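Local coordinates for protein aminotransferase, class IV (Brucella abortus, PDB 4TVI) that probably transfers the amino group between leucine, isoleucine or valine and 2-oxoglutarate, using pyridoxal 5'-phosphate as cofactor, at residues A[54-59]-A[126-131]. Sequence-based numbering, arbitrary orientation.
Sequences ASQATW and YWAEEG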
loop_
_atom_site.group_PDB
_atom_site.type_symbol
_atom_site.label_atom_id
_atom_site.label_comp_id
_atom_site.label_asym_id
_atom_site.label_seq_id
_atom_site.Cartn_x
_atom_site.Cartn_y
_atom_site.Cartn_z
ATOM N N ALA A 54 -4.479 -2.382 -15.762
ATOM C CA ALA A 54 -4.606 -0.932 -15.787
ATOM C C ALA A 54 -5.654 -0.426 -14.805
ATOM O O ALA A 54 -6.078 0.722 -14.891
ATOM C CB ALA A 54 -4.930 -0.453 -17.201
ATOM N N SER A 55 -6.092 -1.288 -13.890
ATOM C CA SER A 55 -6.965 -0.855 -12.802
ATOM C C SER A 55 -6.182 0.077 -11.891
ATOM O O SER A 55 -5.018 -0.182 -11.602
ATOM C CB SER A 55 -7.504 -2.048 -11.998
ATOM O OG SER A 55 -8.333 -2.877 -12.792
ATOM N N GLN A 56 -6.812 1.166 -11.457
ATOM C CA GLN A 56 -6.165 2.123 -10.566
ATOM C C GLN A 56 -5.651 1.414 -9.317
ATOM O O GLN A 56 -4.531 1.653 -8.873
ATOM C CB GLN A 56 -7.140 3.245 -10.181
ATOM C CG GLN A 56 -6.514 4.415 -9.413
ATOM C CD GLN A 56 -6.486 4.205 -7.906
ATOM O OE1 GLN A 56 -6.996 3.212 -7.391
ATOM N NE2 GLN A 56 -5.889 5.150 -7.192
ATOM N N ALA A 57 -6.474 0.530 -8.761
ATOM C CA ALA A 57 -6.127 -0.156 -7.522
ATOM C C ALA A 57 -4.894 -1.034 -7.682
ATOM O O ALA A 57 -4.133 -1.236 -6.736
ATOM C CB ALA A 57 -7.296 -0.988 -7.040
ATOM N N THR A 58 -4.690 -1.548 -8.885
ATOM C CA THR A 58 -3.624 -2.507 -9.112
ATOM C C THR A 58 -2.236 -1.902 -8.866
ATOM O O THR A 58 -1.402 -2.503 -8.182
ATOM C CB THR A 58 -3.710 -3.077 -10.537
ATOM O OG1 THR A 58 -4.957 -3.772 -10.690
ATOM C CG2 THR A 58 -2.563 -4.038 -10.807
ATOM N N TRP A 59 -1.982 -0.708 -9.392
ATOM C CA TRP A 59 -0.649 -0.133 -9.237
ATOM C C TRP A 59 -0.620 1.155 -8.415
ATOM O O TRP A 59 0.438 1.759 -8.262
ATOM C CB TRP A 59 -0.010 0.108 -10.609
ATOM C CG TRP A 59 -0.779 1.018 -11.521
ATOM C CD1 TRP A 59 -1.989 0.766 -12.110
ATOM C CD2 TRP A 59 -0.363 2.304 -11.992
ATOM N NE1 TRP A 59 -2.361 1.830 -12.896
ATOM C CE2 TRP A 59 -1.377 2.784 -12.845
ATOM C CE3 TRP A 59 0.769 3.098 -11.776
ATOM C CZ2 TRP A 59 -1.294 4.023 -13.479
ATOM C CZ3 TRP A 59 0.849 4.328 -12.402
ATOM C CH2 TRP A 59 -0.176 4.779 -13.244
ATOM N N TYR A 126 -13.025 -3.978 -1.413
ATOM C CA TYR A 126 -13.401 -2.819 -2.217
ATOM C C TYR A 126 -12.148 -2.201 -2.825
ATOM O O TYR A 126 -11.095 -2.204 -2.188
ATOM C CB TYR A 126 -14.096 -1.747 -1.383
ATOM C CG TYR A 126 -15.543 -1.972 -1.018
ATOM C CD1 TYR A 126 -16.527 -2.075 -1.994
ATOM C CD2 TYR A 126 -15.933 -2.003 0.312
ATOM C CE1 TYR A 126 -17.861 -2.247 -1.647
ATOM C CE2 TYR A 126 -17.251 -2.171 0.664
ATOM C CZ TYR A 126 -18.215 -2.294 -0.315
ATOM O OH TYR A 126 -19.534 -2.459 0.052
ATOM N N TRP A 127 -12.266 -1.652 -4.030
ATOM C CA TRP A 127 -11.144 -0.985 -4.686
ATOM C C TRP A 127 -11.631 -0.072 -5.813
ATOM O O TRP A 127 -12.755 -0.210 -6.294
ATOM C CB TRP A 127 -10.158 -2.013 -5.234
ATOM C CG TRP A 127 -10.697 -2.775 -6.416
ATOM C CD1 TRP A 127 -10.520 -2.474 -7.738
ATOM C CD2 TRP A 127 -11.511 -3.955 -6.377
ATOM N NE1 TRP A 127 -11.169 -3.399 -8.523
ATOM C CE2 TRP A 127 -11.787 -4.317 -7.712
ATOM C CE3 TRP A 127 -12.034 -4.740 -5.342
ATOM C CZ2 TRP A 127 -12.555 -5.434 -8.041
ATOM C CZ3 TRP A 127 -12.801 -5.852 -5.673
ATOM C CH2 TRP A 127 -13.055 -6.186 -7.011
ATOM N N ALA A 128 -10.779 0.848 -6.246
ATOM C CA ALA A 128 -11.134 1.733 -7.351
ATOM C C ALA A 128 -10.621 1.182 -8.672
ATOM O O ALA A 128 -9.465 0.773 -8.770
ATOM C CB ALA A 128 -10.587 3.130 -7.119
ATOM N N GLU A 129 -11.484 1.168 -9.686
ATOM C CA GLU A 129 -11.069 0.750 -11.021
ATOM C C GLU A 129 -10.380 1.885 -11.785
ATOM O O GLU A 129 -9.510 1.633 -12.616
ATOM C CB GLU A 129 -12.260 0.242 -11.837
ATOM C CG GLU A 129 -12.659 -1.187 -11.540
ATOM C CD GLU A 129 -11.614 -2.186 -11.996
ATOM O OE1 GLU A 129 -10.862 -1.873 -12.948
ATOM O OE2 GLU A 129 -11.539 -3.283 -11.401
ATOM N N GLU A 130 -10.782 3.126 -11.512
ATOM C CA GLU A 130 -10.262 4.285 -12.237
ATOM C C GLU A 130 -9.720 5.352 -11.297
ATOM O O GLU A 130 -10.110 5.422 -10.130
ATOM C CB GLU A 130 -11.348 4.915 -13.109
ATOM C CG GLU A 130 -12.155 3.950 -13.949
ATOM C CD GLU A 130 -13.288 4.651 -14.671
ATOM O OE1 GLU A 130 -13.018 5.654 -15.370
ATOM O OE2 GLU A 130 -14.447 4.215 -14.525
ATOM N N GLY A 131 -8.834 6.193 -11.819
ATOM C CA GLY A 131 -8.364 7.349 -11.082
ATOM C C GLY A 131 -9.094 8.554 -11.639
ATOM O O GLY A 131 -9.684 8.475 -12.721
#
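Trp127 opens the contact by setting its CB 3.5 Å from Ala57 CB; the same methyl also reaches CD1 of the indole obliquely. Next along, Ala128 O takes the Ala57 N-H at 3.0 Å, met nearly head-on at the oxygen (C=O...N 164°) though the N-H itself is bent. The Ala128 methyl lies against Gln56 OE1, whose hydrogen bond goes to Ser62; NE2 of that amide goes to Val136 O. Glu129 grips twice. Glu129 O receives Gln56 N at 3.0 Å, almost straight at the hydrogen, with the donor well above the carbonyl plane. Its side chain leaves the backbone pointing away, but a bend at chi2 (-68°) brings the carboxylate back, and Glu129 OE1 accepts Ser55 OG at 2.7 Å on the syn side, 30° out of the carboxylate plane. Glu129 OE2 lies in the indole plane and takes the Trp127 NE1 hydrogen at 2.9 Å, while NE1 sits above the carboxylate plane. With a salt bridge from OE2 to Arg49 of the second subunit, three partners grip the carboxylate. Past it, the Glu130-Gly131 backbone runs alongside Gln56 CB and CG. Thus the first turn of helix 56-60 is hydrogen-bonded to carbonyls where strand 120-128 runs into the following loop, joining it, near the dimer interface, to the five-stranded antiparallel sheet of the class IV aminotransferase fold.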